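Local coordinates for oxidoreductase (Listeria innocua, PDB 3E18) that binds NAD in a Rossmann-fold domain and is probably a dehydrogenase of the GFO/IDH/MocA family, at the interface of chains A and B. Residues are numbered along the deposited sequence; one frame, centred on the assembly and turned at random. Chains: chain A/B, oxidoreductase.

Contact 1: the interface of chains A and B. Residues chain A 240, 246-247, 260; chain B 231-234.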
# COMPACT_ATOMS: atom_id res chain seq x y z
N TYR A 240 8.25 6.21 2.45
CA TYR A 240 7.12 7.06 2.75
C TYR A 240 6.76 6.69 4.18
O TYR A 240 6.40 5.55 4.46
CB TYR A 240 5.94 6.80 1.80
CG TYR A 240 4.68 7.61 2.10
CD1 TYR A 240 4.56 8.95 1.70
CD2 TYR A 240 3.62 7.04 2.80
CE1 TYR A 240 3.40 9.69 1.97
CE2 TYR A 240 2.45 7.76 3.08
CZ TYR A 240 2.35 9.09 2.67
OH TYR A 240 1.20 9.79 2.95
N GLY A 246 3.66 14.45 11.63
CA GLY A 246 4.18 14.68 10.29
C GLY A 246 4.31 13.45 9.44
O GLY A 246 3.99 12.34 9.88
N THR A 247 4.81 13.66 8.22
CA THR A 247 4.94 12.65 7.21
C THR A 247 6.25 12.98 6.49
O THR A 247 6.58 14.16 6.34
CB THR A 247 3.73 12.70 6.21
OG1 THR A 247 2.50 12.57 6.94
CG2 THR A 247 3.80 11.60 5.18
N VAL A 260 6.81 17.15 5.97
CA VAL A 260 5.75 18.11 6.24
C VAL A 260 5.15 17.81 7.62
O VAL A 260 4.80 16.68 7.91
CB VAL A 260 4.68 18.12 5.11
CG1 VAL A 260 3.61 19.17 5.38
CG2 VAL A 260 5.34 18.45 3.75
N THR B 231 -4.38 11.65 7.73
CA THR B 231 -3.25 12.08 8.54
C THR B 231 -1.99 12.07 7.69
O THR B 231 -0.91 11.75 8.18
CB THR B 231 -3.07 11.14 9.74
OG1 THR B 231 -2.96 9.79 9.26
CG2 THR B 231 -4.28 11.22 10.66
N ASN B 232 -2.14 12.45 6.42
CA ASN B 232 -1.10 12.33 5.41
C ASN B 232 -0.65 13.71 4.90
O ASN B 232 -1.26 14.26 3.99
CB ASN B 232 -1.62 11.50 4.22
CG ASN B 232 -2.02 10.09 4.61
OD1 ASN B 232 -2.91 9.88 5.46
ND2 ASN B 232 -1.35 9.11 4.01
N PHE B 233 0.44 14.23 5.47
CA PHE B 233 0.89 15.59 5.21
C PHE B 233 1.65 15.67 3.89
O PHE B 233 1.84 16.75 3.34
CB PHE B 233 1.73 16.09 6.38
CG PHE B 233 0.91 16.31 7.62
CD1 PHE B 233 0.22 17.50 7.80
CD2 PHE B 233 0.78 15.30 8.58
CE1 PHE B 233 -0.59 17.70 8.95
CE2 PHE B 233 -0.01 15.49 9.72
CZ PHE B 233 -0.70 16.70 9.90
N ILE B 234 2.08 14.52 3.40
CA ILE B 234 2.57 14.36 2.03
C ILE B 234 1.68 13.27 1.47
O ILE B 234 1.28 12.36 2.19
CB ILE B 234 4.06 13.95 1.99
CG1 ILE B 234 4.92 14.98 2.72
CG2 ILE B 234 4.56 13.76 0.52
CD1 ILE B 234 6.34 14.54 3.00
O HOH W 1 1.65 11.19 9.02
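The phenol of A:Tyr240 meets the loop B:Thr231 to B:Ile234 through its hydroxyl, which both gives and takes a hydrogen bond. OH of A:Tyr240 donates to the backbone carbonyl O of B:Ile234 at 2.7 Å, and accepts from the side-chain amide ND2 of B:Asn232 at 2.8 Å. Both partners lie at the edge of the ring, in its plane, and the amide of B:Asn232 is turned only 25° from that plane. CG of A:Tyr240 stands anti to the backbone N (chi1 177°), which sends the phenol out toward the loop. A second polar anchor is the hydroxyl OG1 of A:Thr247, which accepts the backbone N-H of B:Phe233 at 3.0 Å in a fairly straight bond. A water joins this same OG1 to the carbonyl oxygens of A:Gly246 and B:Thr231.

Apolar contacts fill in between these bonds. CG2 of A:Val260 packs on CG1 of B:Ile234 at 3.6 Å, while its other methyl, CG1, touches CB of B:Phe233. The methyl CG2 of A:Thr247 faces CB of B:Ile234, the two side chains running past each other in opposite directions. In the fold, strands 239-243, 246-250 and 257-262 of chain A present these residues to a loop of chain B that follows strand 223-229.

Contact 2: the interface of chains A and B. Residues chain A 150, 215, 223, 225; chain B 199, 213, 215, 225, 227.
A:Phe215 reaches across to B:Phe215, B:Val213 and B:Asn199. Its CG stands anti to the backbone N (chi1 -165°), carrying the ring across to chain B. CB of A:Phe215 lies 3.9 Å from CZ of B:Phe215. CD1 of A:Phe215 comes closer, 3.6 Å from CZ of B:Phe215, in plane at the ring edge, the two side chains crossing at about a right angle. Further along, CE1 of A:Phe215 meets the methyl CG1 of B:Val213 at 3.7 Å. Along the opposite edge, but from the same side of the ring plane as B:Val213, CD2 approaches ND2 of B:Asn199, and CE2 of A:Phe215 packs against the amide carbon CG of B:Asn199 at 3.5 Å, the ring and amide planes being 38° apart. CZ lies near both residues.

Beside the rings, the extended A:Gln225 and B:Gln225 arrive from opposite directions. NE2 of B:Gln225 donates to a lone pair of OE1 of A:Gln225 at 3.1 Å, and the return bond is weak. The same NE2 binds OE1 of B:Glu227, which would help fix its amide. The carboxylates of A:Glu150 and B:Glu227 are bridged by two waters, which probably ease their like charges. The patch joins the beta-sheet surfaces of the two subunits, probably helping to hold a dimer.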
# COMPACT_ATOMS: atom_id res chain seq x y z
N GLU A 150 6.77 2.81 4.84
CA GLU A 150 6.61 2.10 3.60
C GLU A 150 7.94 2.18 2.89
O GLU A 150 8.45 3.27 2.68
CB GLU A 150 5.47 2.68 2.74
CG GLU A 150 4.11 2.57 3.41
CD GLU A 150 2.96 3.17 2.64
OE1 GLU A 150 3.10 3.54 1.44
OE2 GLU A 150 1.88 3.27 3.26
N PHE A 215 2.54 -6.74 4.26
CA PHE A 215 2.09 -5.77 5.24
C PHE A 215 2.34 -6.42 6.58
O PHE A 215 1.83 -7.51 6.87
CB PHE A 215 0.59 -5.44 5.06
CG PHE A 215 0.14 -4.18 5.81
CD1 PHE A 215 0.15 -2.95 5.18
CD2 PHE A 215 -0.30 -4.25 7.13
CE1 PHE A 215 -0.26 -1.78 5.85
CE2 PHE A 215 -0.71 -3.10 7.81
CZ PHE A 215 -0.70 -1.86 7.15
N THR A 223 3.13 -0.40 11.91
CA THR A 223 2.80 -1.15 10.72
C THR A 223 3.81 -0.79 9.62
O THR A 223 4.47 0.25 9.67
CB THR A 223 1.32 -0.94 10.25
OG1 THR A 223 1.09 0.43 9.94
CG2 THR A 223 0.30 -1.40 11.32
N GLN A 225 4.77 -1.53 5.22
CA GLN A 225 4.53 -2.19 3.97
C GLN A 225 5.86 -2.19 3.27
O GLN A 225 6.48 -1.13 3.16
CB GLN A 225 3.50 -1.42 3.15
CG GLN A 225 3.23 -2.06 1.77
CD GLN A 225 2.08 -1.41 1.03
OE1 GLN A 225 1.15 -0.90 1.65
NE2 GLN A 225 2.13 -1.42 -0.31
N ASN B 199 -6.38 -3.22 7.01
CA ASN B 199 -5.99 -2.59 8.27
C ASN B 199 -6.64 -1.22 8.40
O ASN B 199 -6.59 -0.44 7.49
CB ASN B 199 -4.48 -2.49 8.37
CG ASN B 199 -3.88 -3.62 9.17
OD1 ASN B 199 -3.53 -3.44 10.35
ND2 ASN B 199 -3.79 -4.81 8.56
N VAL B 213 -6.30 0.71 4.78
CA VAL B 213 -5.74 0.14 3.55
C VAL B 213 -6.41 -1.23 3.37
O VAL B 213 -6.76 -1.91 4.36
CB VAL B 213 -4.18 0.07 3.58
CG1 VAL B 213 -3.67 -0.84 4.62
CG2 VAL B 213 -3.58 -0.37 2.21
N PHE B 215 -6.16 -4.81 0.71
CA PHE B 215 -5.57 -5.55 -0.39
C PHE B 215 -6.64 -6.53 -0.89
O PHE B 215 -7.13 -7.38 -0.11
CB PHE B 215 -4.31 -6.31 0.07
CG PHE B 215 -3.29 -5.44 0.78
CD1 PHE B 215 -2.23 -4.88 0.09
CD2 PHE B 215 -3.38 -5.21 2.17
CE1 PHE B 215 -1.28 -4.09 0.75
CE2 PHE B 215 -2.44 -4.42 2.81
CZ PHE B 215 -1.38 -3.86 2.10
N GLN B 225 -4.94 -2.32 -4.44
CA GLN B 225 -4.75 -1.72 -3.13
C GLN B 225 -5.56 -0.45 -3.08
O GLN B 225 -5.39 0.43 -3.92
CB GLN B 225 -3.27 -1.44 -2.85
CG GLN B 225 -3.03 -0.74 -1.53
CD GLN B 225 -1.60 -0.81 -1.04
OE1 GLN B 225 -0.84 -1.68 -1.46
NE2 GLN B 225 -1.23 0.07 -0.12
N GLU B 227 -6.81 2.70 -0.59
CA GLU B 227 -6.30 3.36 0.59
C GLU B 227 -6.93 4.75 0.78
O GLU B 227 -7.01 5.55 -0.14
CB GLU B 227 -4.77 3.45 0.44
CG GLU B 227 -3.98 3.59 1.69
CD GLU B 227 -2.50 3.65 1.39
OE1 GLU B 227 -1.82 2.61 1.50
OE2 GLU B 227 -2.02 4.73 1.00
O HOH W 2 0.09 5.33 2.88
O HOH W 3 0.51 2.68 0.36

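Contact 3: the interface of chains A and B. Residues chain A 156, 233; chain B 246, 260, 262, 287-288, 292.
A:Phe233 inserts its ring among B:Pro262, B:Thr292, B:Pro287 and B:Gly246, with different groups at its faces and rim. The pyrrolidine of B:Pro262 crosses it at about a right angle and sets CD over one face, 3.8 Å from the ring centroid, as a CH-pi contact. The opposite face is covered toward the rim by CB of A:Ala156 from the same chain, and the ring is thus held between the two subunits.

CD1 of A:Phe233 meets the methyl CG2 of B:Thr292 at 3.7 Å, the side chains crossing obliquely. CA of B:Gly246 comes in off the opposite edge from the B:Pro262 side, 3.8 Å from CD2 of A:Phe233. CB of B:Pro287 approaches the end of the ring from the A:Ala156 side, 3.7 Å from CZ of A:Phe233. Nearer the backbone, CB of A:Phe233 packs on the methyl CG1 of B:Val260 and sits by its carbonyl O. A chi1 of -65° puts CG beside the backbone N, from where the ring extends toward B:Pro262. The carbonyl O of A:Ala156 lies against the carbonyl carbon C and CB of B:Pro287.

Two loop segments of chain A thus dock on strands 246-250, 257-262 and 292-295 of chain B and on its loop at B:Pro287 and B:Ser288.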
# COMPACT_ATOMS: atom_id res chain seq x y z
N ALA A 156 12.36 -1.46 -13.56
CA ALA A 156 11.83 -2.27 -14.65
C ALA A 156 12.95 -2.98 -15.41
O ALA A 156 13.06 -2.86 -16.62
CB ALA A 156 10.97 -1.43 -15.58
N PHE A 233 7.60 0.46 -14.53
CA PHE A 233 8.16 1.44 -15.46
C PHE A 233 8.08 2.86 -14.90
O PHE A 233 8.73 3.79 -15.40
CB PHE A 233 7.48 1.33 -16.83
CG PHE A 233 7.75 0.02 -17.52
CD1 PHE A 233 8.90 -0.15 -18.30
CD2 PHE A 233 6.85 -1.04 -17.41
CE1 PHE A 233 9.15 -1.35 -18.94
CE2 PHE A 233 7.09 -2.25 -18.05
CZ PHE A 233 8.25 -2.40 -18.81
N GLY B 246 3.33 -1.67 -19.64
CA GLY B 246 3.60 -0.33 -19.16
C GLY B 246 3.12 -0.07 -17.75
O GLY B 246 2.60 -0.95 -17.08
N VAL B 260 4.44 5.17 -18.92
CA VAL B 260 5.73 4.74 -19.44
C VAL B 260 5.60 3.30 -19.93
O VAL B 260 5.17 2.42 -19.19
CB VAL B 260 6.87 4.91 -18.40
CG1 VAL B 260 8.19 4.32 -18.94
CG2 VAL B 260 7.08 6.38 -18.06
N PRO B 262 7.35 -0.09 -22.31
CA PRO B 262 8.53 -0.66 -22.98
C PRO B 262 8.41 -0.49 -24.50
O PRO B 262 7.29 -0.41 -25.02
CB PRO B 262 8.46 -2.14 -22.61
CG PRO B 262 7.03 -2.40 -22.31
CD PRO B 262 6.51 -1.14 -21.69
N PRO B 287 11.59 -6.93 -19.12
CA PRO B 287 11.64 -5.48 -19.23
C PRO B 287 13.06 -4.92 -19.15
O PRO B 287 13.96 -5.57 -18.60
CB PRO B 287 10.80 -5.01 -18.04
CG PRO B 287 10.95 -6.08 -17.03
CD PRO B 287 11.28 -7.37 -17.75
N SER B 288 13.24 -3.73 -19.69
CA SER B 288 14.49 -2.99 -19.55
C SER B 288 14.17 -1.51 -19.43
O SER B 288 13.35 -0.99 -20.20
CB SER B 288 15.42 -3.23 -20.73
OG SER B 288 16.65 -2.54 -20.55
N THR B 292 12.52 2.48 -23.12
CA THR B 292 11.17 2.90 -22.74
C THR B 292 10.75 4.19 -23.43
O THR B 292 11.59 5.00 -23.82
CB THR B 292 11.00 3.11 -21.19
OG1 THR B 292 11.89 4.13 -20.74
CG2 THR B 292 11.22 1.83 -20.39

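Contacts 1 and 3 use one docking element with the chains exchanged: Phe233 of one subunit lies against Gly246 and Val260 of the other, their C-alpha centres about 29 Å apart. The C-alpha centre of contact 2 is about 16 Å from that of contact 1 and about 25 Å from that of contact 3. It is built mainly on strands 211-218 and 223-229 of both chains, with strand 146-154 of chain A and strand 193-201 of chain B. The two halves of the interface do not match exactly, so the flanking loop clasps differ in detail. The arrangement suggests a dimer without proving it.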